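Local atomic coordinates of response regulator (PDB entry 3N0R), a protein that acts in the bacterial stress response, probably sequestering an anti-sigma factor through a sigma-like domain whose activity a phosphorylatable receiver domain controls. Residues R115-F120 with I271-F276; A75-F80 with E126-T131; D49-V54 with A82-S87; L210-L215 with I258-Q263; V163-D168 with A174-L179. The protein carries 1 engineered substitution. All blocks are in the same frame, centred on the assembly; numbering follows the deposited sequence.

In the fold
The chain joins a helical sigma-like part to a receiver domain, and interaction 1 bridges the two. Interactions 2 and 3 lie in the sigma-like part, their centres about 13 Å apart; both use helix 72-84 and meet through F80, whose CE2 is 3.7 Å from Y51 CB. Interactions 4 and 5 lie in the receiver, centres about 9 Å apart, on the neighbouring strands 208-212 and 162-166. They meet along these strands and around D212, the predicted phosphorylation site, where the carboxylates of D212 and E167 crowd together. Interaction 1 is linked to interaction 4 by the chain running from strand 257-259 into helix 264-277, with nearest atoms about 4 Å apart.

Interaction 1. Residues R115-F120 with I271-F276; sequences RSRQAF and IGQALF
R117 reaches from helix 115-125 to both Q273 and F276 on helix 264-277, and the long side chains bridge two helix segments whose axes come no closer than 12.4 Å. The polar part is a single nearly straight hydrogen bond: R117 NH1 donates to Q273 OE1 at 2.8 Å, with an N-H...O angle of 168°. The amide oxygen lies in the guanidinium plane, whereas the two flat groups stand steeply to each other. R117 leaves its helix with CG anti to the backbone N and then bends at both chi2 and chi3, which also lays CD against the same oxygen, 3.2 Å from Q273 OE1. The other ends of both groups are held as well: R117 NH2 forms a salt bridge with E154, and Q273 NE2 donates to the carbonyl of A40, which limits rotation of both groups. The aromatic part is a cation-pi interaction. R117 CZ sits over the face of the F276 ring, 4.8 Å from its centroid, but the guanidinium is tilted by 59° rather than stacked, with NH1 3.9 Å from F276 CG. A buried arginine shared among amide, carboxylate and ring is one of the contacts joining the sigma-like domain to the last helix of the receiver, the kind of interdomain contact through which a response regulator's receiver can restrain its partner domain.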
# COMPACT_ATOMS: atom_id res chain seq x y z
N ARG A 115 -5.68 -13.03 5.64
CA ARG A 115 -6.84 -12.21 5.95
C ARG A 115 -6.55 -11.15 7.01
O ARG A 115 -7.08 -10.05 6.95
CB ARG A 115 -8.07 -13.07 6.29
CG ARG A 115 -8.75 -13.60 5.02
CD ARG A 115 -9.82 -14.63 5.25
NE ARG A 115 -10.98 -14.14 5.99
CZ ARG A 115 -12.01 -13.46 5.49
NH1 ARG A 115 -12.06 -13.09 4.20
NH2 ARG A 115 -13.01 -13.14 6.30
N SER A 116 -5.70 -11.47 7.98
CA SER A 116 -5.34 -10.47 8.99
C SER A 116 -4.73 -9.23 8.35
O SER A 116 -5.06 -8.09 8.70
CB SER A 116 -4.38 -11.06 10.01
OG SER A 116 -3.25 -11.61 9.36
N ARG A 117 -3.83 -9.45 7.39
CA ARG A 117 -3.16 -8.33 6.74
C ARG A 117 -4.11 -7.55 5.83
O ARG A 117 -4.03 -6.32 5.76
CB ARG A 117 -1.95 -8.82 5.95
CG ARG A 117 -1.01 -7.71 5.55
CD ARG A 117 -0.42 -6.96 6.75
NE ARG A 117 0.28 -7.84 7.68
CZ ARG A 117 1.61 -7.89 7.85
NH1 ARG A 117 2.41 -7.11 7.14
NH2 ARG A 117 2.12 -8.73 8.74
N GLN A 118 -5.03 -8.25 5.18
CA GLN A 118 -6.06 -7.58 4.40
C GLN A 118 -6.88 -6.66 5.31
O GLN A 118 -7.10 -5.51 4.97
CB GLN A 118 -6.99 -8.62 3.76
CG GLN A 118 -6.30 -9.54 2.78
CD GLN A 118 -7.15 -10.75 2.47
OE1 GLN A 118 -8.37 -10.65 2.43
NE2 GLN A 118 -6.51 -11.89 2.26
N ALA A 119 -7.33 -7.17 6.45
CA ALA A 119 -8.15 -6.37 7.36
C ALA A 119 -7.40 -5.12 7.82
O ALA A 119 -7.96 -4.02 7.88
CB ALA A 119 -8.59 -7.20 8.56
N PHE A 120 -6.13 -5.29 8.15
CA PHE A 120 -5.32 -4.17 8.57
C PHE A 120 -5.13 -3.15 7.46
O PHE A 120 -5.28 -1.95 7.68
CB PHE A 120 -3.96 -4.66 9.06
CG PHE A 120 -3.10 -3.56 9.58
CD1 PHE A 120 -3.28 -3.07 10.86
CD2 PHE A 120 -2.14 -2.99 8.76
CE1 PHE A 120 -2.51 -2.03 11.33
CE2 PHE A 120 -1.37 -1.94 9.23
CZ PHE A 120 -1.55 -1.47 10.51
N ILE A 271 4.83 1.60 5.78
CA ILE A 271 6.10 1.13 6.33
C ILE A 271 6.01 -0.35 6.70
O ILE A 271 6.93 -1.12 6.41
CB ILE A 271 6.54 1.99 7.53
CG1 ILE A 271 6.88 3.40 7.05
CG2 ILE A 271 7.71 1.33 8.27
CD1 ILE A 271 7.22 4.37 8.17
N GLY A 272 4.90 -0.75 7.32
CA GLY A 272 4.71 -2.15 7.67
C GLY A 272 4.82 -3.09 6.49
O GLY A 272 5.41 -4.17 6.60
N GLN A 273 4.24 -2.70 5.36
CA GLN A 273 4.32 -3.54 4.16
C GLN A 273 5.70 -3.52 3.53
O GLN A 273 6.21 -4.57 3.13
CB GLN A 273 3.27 -3.13 3.12
CG GLN A 273 1.85 -3.41 3.59
CD GLN A 273 1.65 -4.86 3.97
OE1 GLN A 273 1.69 -5.21 5.16
NE2 GLN A 273 1.46 -5.72 2.97
N ALA A 274 6.31 -2.34 3.42
CA ALA A 274 7.64 -2.24 2.84
C ALA A 274 8.63 -3.13 3.58
O ALA A 274 9.43 -3.83 2.96
CB ALA A 274 8.11 -0.81 2.84
N LEU A 275 8.58 -3.11 4.91
CA LEU A 275 9.50 -3.91 5.71
C LEU A 275 9.11 -5.39 5.78
O LEU A 275 9.97 -6.23 6.02
CB LEU A 275 9.67 -3.33 7.11
CG LEU A 275 10.29 -1.93 7.14
CD1 LEU A 275 10.34 -1.42 8.57
CD2 LEU A 275 11.67 -1.96 6.52
N PHE A 276 7.84 -5.69 5.57
CA PHE A 276 7.40 -7.08 5.45
C PHE A 276 8.01 -7.71 4.20
O PHE A 276 8.54 -8.82 4.25
CB PHE A 276 5.87 -7.17 5.42
CG PHE A 276 5.35 -8.54 5.10
CD1 PHE A 276 5.43 -9.57 6.03
CD2 PHE A 276 4.73 -8.79 3.89
CE1 PHE A 276 4.94 -10.83 5.74
CE2 PHE A 276 4.24 -10.04 3.59
CZ PHE A 276 4.34 -11.06 4.52

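Interaction 2. Residues A75-F80 with E126-T131; sequences ALYRVF and EGFTPT
Y77 on helix 72-84 receives F128 on one face and E126 at its hydroxyl. The tight part is the T-shaped aromatic pair: the CE2-CZ edge of F128 points at the middle of the Y77 ring, with centroids 4.8 Å apart, planes at 80° and F128 CZ 3.6 Å from Y77 CD1. The hydroxyl then donates a hydrogen bond of 2.8 Å from Y77 OH to E126 OE1, which it meets from above the carboxylate plane. E126 folds back at chi2 to bring its acid group there, and salt bridges to R73 and R36 hold both oxygens, which probably offsets its buried charge. R73 also makes a cation-pi contact with F128. Away from these side chains the contact opens toward solvent: G127, with positive phi, and T129 and T131 are exposed and do not touch segment 75-80. T129 caps helix 130-137, which with helix 141-156 is consistent with the helix-turn-helix of sigma region 4, docked here on the sigma2-like helices.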
# COMPACT_ATOMS: atom_id res chain seq x y z
N ALA A 75 -18.34 -1.91 -2.48
CA ALA A 75 -18.74 -2.96 -3.42
C ALA A 75 -17.61 -3.37 -4.36
O ALA A 75 -17.46 -4.55 -4.68
CB ALA A 75 -19.97 -2.54 -4.21
N LEU A 76 -16.83 -2.40 -4.82
CA LEU A 76 -15.70 -2.68 -5.70
C LEU A 76 -14.66 -3.54 -4.98
O LEU A 76 -14.15 -4.51 -5.53
CB LEU A 76 -15.07 -1.37 -6.17
CG LEU A 76 -13.74 -1.49 -6.93
CD1 LEU A 76 -13.87 -2.36 -8.17
CD2 LEU A 76 -13.20 -0.10 -7.28
N TYR A 77 -14.33 -3.16 -3.75
CA TYR A 77 -13.37 -3.96 -2.99
C TYR A 77 -13.90 -5.36 -2.71
O TYR A 77 -13.15 -6.34 -2.73
CB TYR A 77 -12.93 -3.26 -1.70
CG TYR A 77 -11.89 -2.15 -1.86
CD1 TYR A 77 -12.24 -0.93 -2.43
CD2 TYR A 77 -10.59 -2.31 -1.39
CE1 TYR A 77 -11.31 0.09 -2.55
CE2 TYR A 77 -9.65 -1.28 -1.52
CZ TYR A 77 -10.03 -0.08 -2.09
OH TYR A 77 -9.12 0.96 -2.21
N ARG A 78 -15.20 -5.48 -2.44
CA ARG A 78 -15.79 -6.80 -2.24
C ARG A 78 -15.62 -7.68 -3.49
O ARG A 78 -15.27 -8.85 -3.38
CB ARG A 78 -17.27 -6.65 -1.86
CG ARG A 78 -17.99 -7.95 -1.64
CD ARG A 78 -19.42 -7.69 -1.16
NE ARG A 78 -20.14 -8.94 -0.92
CZ ARG A 78 -21.43 -9.01 -0.61
NH1 ARG A 78 -22.15 -7.90 -0.50
NH2 ARG A 78 -21.99 -10.19 -0.40
N VAL A 79 -15.87 -7.11 -4.66
CA VAL A 79 -15.67 -7.84 -5.91
C VAL A 79 -14.20 -8.26 -6.07
O VAL A 79 -13.91 -9.40 -6.43
CB VAL A 79 -16.16 -7.01 -7.12
CG1 VAL A 79 -15.58 -7.53 -8.42
CG2 VAL A 79 -17.69 -7.00 -7.15
N PHE A 80 -13.29 -7.34 -5.80
CA PHE A 80 -11.86 -7.64 -5.87
C PHE A 80 -11.52 -8.84 -4.97
O PHE A 80 -10.80 -9.75 -5.37
CB PHE A 80 -11.06 -6.41 -5.45
CG PHE A 80 -9.57 -6.59 -5.54
CD1 PHE A 80 -8.86 -7.16 -4.48
CD2 PHE A 80 -8.87 -6.20 -6.68
CE1 PHE A 80 -7.49 -7.32 -4.56
CE2 PHE A 80 -7.49 -6.35 -6.75
CZ PHE A 80 -6.80 -6.93 -5.71
N GLU A 126 -6.40 2.06 3.70
CA GLU A 126 -7.47 2.51 2.82
C GLU A 126 -8.55 3.33 3.52
O GLU A 126 -9.38 3.96 2.87
CB GLU A 126 -8.08 1.32 2.09
CG GLU A 126 -7.06 0.62 1.19
CD GLU A 126 -6.47 1.56 0.15
OE1 GLU A 126 -7.27 2.21 -0.55
OE2 GLU A 126 -5.22 1.66 0.02
N GLY A 127 -8.55 3.33 4.85
CA GLY A 127 -9.47 4.15 5.62
C GLY A 127 -10.90 3.65 5.71
O GLY A 127 -11.79 4.41 6.07
N PHE A 128 -11.14 2.37 5.42
CA PHE A 128 -12.47 1.81 5.66
C PHE A 128 -12.69 1.68 7.17
O PHE A 128 -11.75 1.43 7.93
CB PHE A 128 -12.61 0.44 5.01
CG PHE A 128 -12.70 0.48 3.51
CD1 PHE A 128 -13.82 1.01 2.90
CD2 PHE A 128 -11.68 -0.04 2.72
CE1 PHE A 128 -13.92 1.04 1.52
CE2 PHE A 128 -11.78 -0.01 1.34
CZ PHE A 128 -12.91 0.53 0.74
N THR A 129 -13.94 1.82 7.60
CA THR A 129 -14.29 1.49 8.98
C THR A 129 -14.23 -0.04 9.14
O THR A 129 -14.29 -0.78 8.15
CB THR A 129 -15.71 1.95 9.32
OG1 THR A 129 -16.64 1.18 8.54
CG2 THR A 129 -15.88 3.42 9.01
N PRO A 130 -14.13 -0.52 10.39
CA PRO A 130 -14.17 -1.97 10.60
C PRO A 130 -15.45 -2.60 10.03
O PRO A 130 -15.39 -3.69 9.46
CB PRO A 130 -14.10 -2.12 12.12
CG PRO A 130 -13.36 -0.89 12.57
CD PRO A 130 -13.82 0.21 11.64
N THR A 131 -16.59 -1.93 10.14
CA THR A 131 -17.82 -2.47 9.55
C THR A 131 -17.74 -2.58 8.03
O THR A 131 -18.19 -3.56 7.43
CB THR A 131 -19.04 -1.63 9.96
OG1 THR A 131 -19.21 -1.71 11.37
CG2 THR A 131 -20.30 -2.15 9.28

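Interaction 3. Residues D49-V54 with A82-S87; sequences DHYVRV and AIWLSS
The W84 indole is sandwiched: the Y51 ring covers one face, CG2 of its own neighbour I83 lies toward the rim of the opposite face, and V54 abuts the edge. Y51 and the six-membered ring of W84 form a face-to-face stack, centroids 3.8 Å apart and planes only 12° from parallel. The overlap runs on to the pyrrole half, where Y51 CB makes a CH-pi contact 3.6 Å from the centroid of the five-membered ring. At the edge V54 CB lies in the indole plane, 3.7 Å from W84 CZ2, its two methyls at nearly the same distance from that atom. The indole N-H turns to the helix backbone: W84 NE1 donates to Y51 O at 3.0 Å, but the bond is bent, with an N-H...O angle of 136°, and the acceptor is tilted out of the ring plane. Stack and bent bond thus both engage Y51. A105 and L109 of helix 104-112 also touch Y51. The chemistry is therefore mainly dispersion between broad flat surfaces at the partly exposed surface of the helical sigma-like part, with one bent hydrogen bond that limits how the indole can rotate.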
# COMPACT_ATOMS: atom_id res chain seq x y z
N ASP A 49 -1.64 -3.98 -10.08
CA ASP A 49 -2.34 -3.33 -11.19
C ASP A 49 -3.14 -4.34 -12.00
O ASP A 49 -4.28 -4.09 -12.41
CB ASP A 49 -1.35 -2.62 -12.11
CG ASP A 49 -0.77 -1.36 -11.50
OD1 ASP A 49 -1.30 -0.87 -10.48
OD2 ASP A 49 0.23 -0.84 -12.06
N HIS A 50 -2.52 -5.48 -12.27
CA HIS A 50 -3.16 -6.50 -13.08
C HIS A 50 -4.43 -7.01 -12.40
O HIS A 50 -5.47 -7.18 -13.05
CB HIS A 50 -2.19 -7.65 -13.31
CG HIS A 50 -2.69 -8.68 -14.26
ND1 HIS A 50 -2.35 -10.01 -14.16
CD2 HIS A 50 -3.50 -8.59 -15.35
CE1 HIS A 50 -2.92 -10.69 -15.14
NE2 HIS A 50 -3.62 -9.85 -15.88
N TYR A 51 -4.35 -7.25 -11.10
CA TYR A 51 -5.51 -7.79 -10.39
C TYR A 51 -6.67 -6.79 -10.45
O TYR A 51 -7.83 -7.18 -10.61
CB TYR A 51 -5.15 -8.14 -8.94
CG TYR A 51 -4.24 -9.33 -8.76
CD1 TYR A 51 -3.74 -10.06 -9.84
CD2 TYR A 51 -3.88 -9.75 -7.48
CE1 TYR A 51 -2.91 -11.15 -9.65
CE2 TYR A 51 -3.05 -10.83 -7.28
CZ TYR A 51 -2.57 -11.53 -8.37
OH TYR A 51 -1.74 -12.61 -8.18
N VAL A 52 -6.35 -5.50 -10.32
CA VAL A 52 -7.38 -4.49 -10.43
C VAL A 52 -7.98 -4.44 -11.85
O VAL A 52 -9.20 -4.34 -12.01
CB VAL A 52 -6.85 -3.10 -10.02
CG1 VAL A 52 -7.85 -2.01 -10.37
CG2 VAL A 52 -6.52 -3.09 -8.54
N ARG A 53 -7.13 -4.50 -12.87
CA ARG A 53 -7.61 -4.45 -14.24
C ARG A 53 -8.59 -5.60 -14.53
O ARG A 53 -9.62 -5.40 -15.18
CB ARG A 53 -6.44 -4.47 -15.23
CG ARG A 53 -6.84 -4.20 -16.66
CD ARG A 53 -5.63 -4.08 -17.57
NE ARG A 53 -4.85 -5.32 -17.62
CZ ARG A 53 -5.12 -6.33 -18.45
NH1 ARG A 53 -6.15 -6.25 -19.28
NH2 ARG A 53 -4.36 -7.42 -18.44
N VAL A 54 -8.27 -6.79 -14.04
CA VAL A 54 -9.14 -7.95 -14.23
C VAL A 54 -10.50 -7.71 -13.57
O VAL A 54 -11.54 -7.99 -14.17
CB VAL A 54 -8.48 -9.22 -13.67
CG1 VAL A 54 -9.51 -10.35 -13.57
CG2 VAL A 54 -7.28 -9.62 -14.54
N ALA A 82 -13.64 -11.21 -3.88
CA ALA A 82 -14.27 -12.42 -4.41
C ALA A 82 -13.39 -13.06 -5.50
O ALA A 82 -13.24 -14.28 -5.56
CB ALA A 82 -15.66 -12.10 -4.97
N ILE A 83 -12.83 -12.22 -6.37
CA ILE A 83 -12.01 -12.71 -7.46
C ILE A 83 -10.67 -13.26 -6.97
O ILE A 83 -10.27 -14.35 -7.36
CB ILE A 83 -11.78 -11.63 -8.54
CG1 ILE A 83 -13.11 -11.25 -9.20
CG2 ILE A 83 -10.78 -12.11 -9.58
CD1 ILE A 83 -13.04 -10.00 -10.08
N TRP A 84 -9.99 -12.50 -6.09
CA TRP A 84 -8.59 -12.77 -5.80
C TRP A 84 -8.27 -13.36 -4.43
O TRP A 84 -7.24 -14.01 -4.28
CB TRP A 84 -7.75 -11.49 -5.99
CG TRP A 84 -7.75 -10.99 -7.40
CD1 TRP A 84 -8.40 -9.89 -7.89
CD2 TRP A 84 -7.10 -11.60 -8.52
NE1 TRP A 84 -8.19 -9.78 -9.24
CE2 TRP A 84 -7.39 -10.83 -9.65
CE3 TRP A 84 -6.30 -12.74 -8.66
CZ2 TRP A 84 -6.91 -11.15 -10.92
CZ3 TRP A 84 -5.82 -13.07 -9.92
CH2 TRP A 84 -6.13 -12.28 -11.03
N LEU A 85 -9.14 -13.13 -3.45
CA LEU A 85 -8.75 -13.33 -2.05
C LEU A 85 -9.73 -14.20 -1.26
O LEU A 85 -9.80 -14.11 -0.03
CB LEU A 85 -8.56 -11.98 -1.35
CG LEU A 85 -7.44 -11.11 -1.92
CD1 LEU A 85 -7.51 -9.70 -1.34
CD2 LEU A 85 -6.08 -11.75 -1.63
N SER A 86 -10.47 -15.07 -1.94
CA SER A 86 -11.47 -15.87 -1.26
C SER A 86 -11.11 -17.35 -1.15
O SER A 86 -11.92 -18.14 -0.70
CB SER A 86 -12.83 -15.68 -1.91
OG SER A 86 -13.28 -14.35 -1.70
N SER A 87 -9.89 -17.72 -1.55
CA SER A 87 -9.49 -19.11 -1.44
C SER A 87 -9.60 -19.60 -0.01
O SER A 87 -9.17 -18.93 0.92
CB SER A 87 -8.07 -19.31 -1.97
OG SER A 87 -8.05 -19.07 -3.36

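Interaction 4. Residues L210-L215 with I258-Q263; sequences LADIQL and ITKPFQ
I258, on edge strand 257-259, starts the contact by turning its CD1 to L210 CD1, 3.6 Å away in the conformers described; both residues have a second one, so this methyl contact is only one of the possible packings. K260 carries the polar part. Its chain is fully extended beyond CG, and the ammonium arrives at the carboxylate of D212, the predicted phosphorylation site. K260 NZ is 2.8 Å from D212 OD2, a salt bridge using the syn lone pair of that oxygen, and K260 CE is 3.4 Å from D212 OD2. K260 NZ is also held in a salt bridge by E169, its strongest polar partner. A water closes another path, accepting from K260 NZ at 3.1 Å and donating to D212 OD1 at 2.7 Å. D212 OD1 also accepts from Q214 N at 2.9 Å in an Asx turn, which helps to fix the carboxylate. The peptide between K260 and P261 is cis, as is usual for this lysine-proline pair in receiver domains. The F262 side chain packs on I172, D175 and L179 of helix 170-182, and Q263 occupies the N-cap position of helix 264-277. Strand 236-240 lies between strands 208-212 and 257-259 in the parallel sheet, and its I239 touches both D212 and I258.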
# COMPACT_ATOMS: atom_id res chain seq x y z
N LEU A 210 12.17 6.92 2.69
CA LEU A 210 10.94 7.62 2.34
C LEU A 210 11.34 8.86 1.56
O LEU A 210 12.07 9.69 2.07
CB LEU A 210 10.15 8.02 3.59
CG LEU A 210 9.55 6.90 4.44
CD1 LEU A 210 8.09 7.17 4.79
CD2 LEU A 210 9.73 5.53 3.81
N ALA A 211 10.88 8.95 0.32
CA ALA A 211 11.37 9.98 -0.60
C ALA A 211 10.24 10.72 -1.29
O ALA A 211 9.32 10.11 -1.86
CB ALA A 211 12.25 9.35 -1.66
N ASP A 212 10.32 12.04 -1.27
CA ASP A 212 9.36 12.85 -2.00
C ASP A 212 9.55 12.65 -3.50
O ASP A 212 10.68 12.58 -3.99
CB ASP A 212 9.47 14.32 -1.62
CG ASP A 212 8.17 15.07 -1.87
OD1 ASP A 212 7.79 15.23 -3.05
OD2 ASP A 212 7.50 15.49 -0.89
N ILE A 213 8.43 12.58 -4.21
CA ILE A 213 8.44 12.39 -5.66
C ILE A 213 8.98 13.63 -6.38
O ILE A 213 9.47 13.54 -7.50
CB ILE A 213 7.02 12.07 -6.17
CG1 ILE A 213 7.07 11.38 -7.54
CG2 ILE A 213 6.15 13.32 -6.20
CD1 ILE A 213 7.67 10.00 -7.50
N GLN A 214 8.89 14.79 -5.72
CA GLN A 214 9.29 16.03 -6.38
C GLN A 214 9.79 17.05 -5.38
O GLN A 214 9.02 17.60 -4.59
CB GLN A 214 8.11 16.61 -7.15
CG GLN A 214 8.50 17.69 -8.15
CD GLN A 214 7.39 17.94 -9.15
OE1 GLN A 214 6.23 18.10 -8.78
NE2 GLN A 214 7.75 17.96 -10.43
N LEU A 215 11.09 17.31 -5.43
CA LEU A 215 11.71 18.34 -4.61
C LEU A 215 11.49 19.73 -5.22
O LEU A 215 10.75 19.88 -6.20
CB LEU A 215 13.20 18.06 -4.43
CG LEU A 215 13.54 16.70 -3.82
CD1 LEU A 215 15.05 16.47 -3.78
CD2 LEU A 215 12.94 16.56 -2.42
N ILE A 258 2.86 7.09 0.21
CA ILE A 258 2.12 7.76 1.25
C ILE A 258 1.79 9.18 0.84
O ILE A 258 2.53 9.85 0.12
CB ILE A 258 2.86 7.79 2.60
CG1 ILE A 258 4.22 8.46 2.46
CG2 ILE A 258 3.00 6.39 3.17
CD1 ILE A 258 4.94 8.61 3.79
N THR A 259 0.60 9.60 1.26
CA THR A 259 0.11 10.92 0.93
C THR A 259 0.49 11.92 2.01
O THR A 259 0.40 11.63 3.20
CB THR A 259 -1.43 10.89 0.81
OG1 THR A 259 -1.80 9.91 -0.16
CG2 THR A 259 -1.97 12.25 0.41
N LYS A 260 0.93 13.09 1.58
CA LYS A 260 1.08 14.24 2.48
C LYS A 260 -0.07 15.21 2.18
O LYS A 260 -0.44 15.37 1.02
CB LYS A 260 2.45 14.91 2.28
CG LYS A 260 2.72 15.38 0.86
CD LYS A 260 4.01 16.19 0.74
CE LYS A 260 4.25 16.61 -0.70
NZ LYS A 260 5.47 17.45 -0.86
N PRO A 261 -0.65 15.83 3.22
CA PRO A 261 -0.33 15.69 4.65
C PRO A 261 -0.66 14.30 5.19
O PRO A 261 -1.54 13.62 4.66
CB PRO A 261 -1.22 16.75 5.31
CG PRO A 261 -2.38 16.90 4.39
CD PRO A 261 -1.82 16.71 3.00
N PHE A 262 0.03 13.90 6.25
CA PHE A 262 0.01 12.52 6.70
C PHE A 262 -1.16 12.17 7.61
O PHE A 262 -1.49 12.92 8.52
CB PHE A 262 1.33 12.19 7.42
CG PHE A 262 2.54 12.48 6.59
CD1 PHE A 262 2.75 11.81 5.40
CD2 PHE A 262 3.45 13.45 6.99
CE1 PHE A 262 3.87 12.08 4.62
CE2 PHE A 262 4.57 13.73 6.21
CZ PHE A 262 4.78 13.04 5.02
N GLN A 263 -1.77 11.02 7.35
CA GLN A 263 -2.63 10.38 8.33
C GLN A 263 -1.78 9.26 8.90
O GLN A 263 -1.35 8.39 8.15
CB GLN A 263 -3.88 9.81 7.67
CG GLN A 263 -4.92 10.86 7.33
CD GLN A 263 -6.21 10.25 6.81
OE1 GLN A 263 -6.22 9.57 5.79
NE2 GLN A 263 -7.30 10.48 7.53
O HOH W 1 5.75 16.80 -3.83

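Interaction 5. Residues V163-D168 with A174-L179; sequences VLIIED and ADIEAL
I165 on strand 162-166 packs against I176 and E177 of helix 170-182, through apolar packing without a hydrogen bond. I165 has CG1 anti to its carbonyl carbon and continues extended at chi2 (162°), which pushes CD1 out as the longest branch. That methyl lands on the helix backbone itself, with I165 CD1 3.7 Å from both E177 CA and E177 N. CG2, the shorter branch, meets the beta-branch of the other isoleucine, I165 CG2 to I176 CG2 at 3.7 Å. The same I176 CG2 is 3.8 Å from I165 CD1, so one methyl of the helix fits against both branches of the strand residue. I176 is rotated differently: CG1 is anti to the backbone N (chi1 -165°), CG2 is wedged between the N and the carbonyl carbon, and it is this short branch that faces the strand. I176 was modelled in two conformers, and this account holds for one of them. Of the E177 side chain, CB lies nearest, 4.0 Å from I165 CD1; a bend at chi2 (-87°) carries the acid group off to a salt bridge with R181 one turn on. This is the first beta-alpha-beta unit of the receiver, strand 162-166, helix 170-182 and strand 186-191. I165 also touches V187 and I190 of strand 186-191, while I176 touches F262 and I258 of strand 257-259, on the side of the sheet covered by helix 170-182.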
# COMPACT_ATOMS: atom_id res chain seq x y z
N VAL A 163 16.35 4.53 8.85
CA VAL A 163 15.52 5.16 7.84
C VAL A 163 16.11 6.47 7.37
O VAL A 163 16.46 7.33 8.19
CB VAL A 163 14.10 5.40 8.40
CG1 VAL A 163 13.21 6.00 7.33
CG2 VAL A 163 13.52 4.10 8.93
N LEU A 164 16.20 6.63 6.05
CA LEU A 164 16.57 7.91 5.43
C LEU A 164 15.31 8.57 4.87
O LEU A 164 14.51 7.91 4.19
CB LEU A 164 17.56 7.67 4.29
CG LEU A 164 17.87 8.88 3.41
CD1 LEU A 164 18.57 9.98 4.21
CD2 LEU A 164 18.75 8.45 2.24
N ILE A 165 15.13 9.85 5.18
CA ILE A 165 14.03 10.62 4.62
C ILE A 165 14.59 11.61 3.61
O ILE A 165 15.59 12.28 3.90
CB ILE A 165 13.27 11.37 5.74
CG1 ILE A 165 12.62 10.37 6.71
CG2 ILE A 165 12.23 12.34 5.16
CD1 ILE A 165 12.24 10.96 8.03
N ILE A 166 13.97 11.70 2.43
CA ILE A 166 14.35 12.70 1.43
C ILE A 166 13.14 13.60 1.19
O ILE A 166 12.17 13.21 0.53
CB ILE A 166 14.85 12.06 0.11
CG1 ILE A 166 15.89 10.97 0.38
CG2 ILE A 166 15.40 13.14 -0.82
CD1 ILE A 166 16.25 10.13 -0.85
N GLU A 167 13.20 14.79 1.77
CA GLU A 167 12.06 15.70 1.79
C GLU A 167 12.59 17.09 2.07
O GLU A 167 13.34 17.28 3.03
CB GLU A 167 11.08 15.28 2.89
CG GLU A 167 9.89 16.20 3.04
CD GLU A 167 9.07 16.30 1.77
OE1 GLU A 167 9.02 17.39 1.17
OE2 GLU A 167 8.49 15.27 1.37
N ASP A 168 12.19 18.06 1.26
CA ASP A 168 12.67 19.43 1.45
C ASP A 168 11.65 20.36 2.11
O ASP A 168 12.01 21.43 2.58
CB ASP A 168 13.22 20.03 0.15
CG ASP A 168 12.20 20.08 -0.96
OD1 ASP A 168 11.15 19.41 -0.86
OD2 ASP A 168 12.46 20.78 -1.96
N ALA A 174 9.67 17.08 9.11
CA ALA A 174 9.59 16.90 10.56
C ALA A 174 8.43 15.98 10.95
O ALA A 174 8.57 15.17 11.87
CB ALA A 174 9.45 18.24 11.25
N ASP A 175 7.30 16.10 10.25
CA ASP A 175 6.14 15.26 10.52
C ASP A 175 6.48 13.80 10.27
O ASP A 175 6.14 12.92 11.07
CB ASP A 175 4.97 15.60 9.60
CG ASP A 175 4.24 16.87 9.97
OD1 ASP A 175 4.43 17.42 11.07
OD2 ASP A 175 3.44 17.33 9.12
N ILE A 176 7.12 13.51 9.13
CA ILE A 176 7.41 12.12 8.82
C ILE A 176 8.50 11.55 9.75
O ILE A 176 8.42 10.40 10.14
CB ILE A 176 7.68 11.88 7.31
CG1 ILE A 176 7.62 10.38 6.98
CG2 ILE A 176 8.99 12.45 6.88
CD1 ILE A 176 6.26 9.74 7.22
N GLU A 177 9.48 12.37 10.12
CA GLU A 177 10.47 11.92 11.11
C GLU A 177 9.77 11.51 12.41
O GLU A 177 10.11 10.49 13.02
CB GLU A 177 11.52 13.00 11.39
CG GLU A 177 12.55 12.61 12.47
CD GLU A 177 12.09 12.94 13.89
OE1 GLU A 177 11.16 13.76 14.06
OE2 GLU A 177 12.66 12.38 14.85
N ALA A 178 8.80 12.31 12.83
CA ALA A 178 8.10 12.02 14.08
C ALA A 178 7.35 10.70 13.99
O ALA A 178 7.39 9.89 14.91
CB ALA A 178 7.15 13.16 14.43
N LEU A 179 6.67 10.49 12.87
CA LEU A 179 5.91 9.26 12.69
C LEU A 179 6.83 8.04 12.64
O LEU A 179 6.55 7.01 13.25
CB LEU A 179 5.03 9.35 11.44
CG LEU A 179 3.90 10.38 11.54
CD1 LEU A 179 3.17 10.51 10.22
CD2 LEU A 179 2.93 10.00 12.65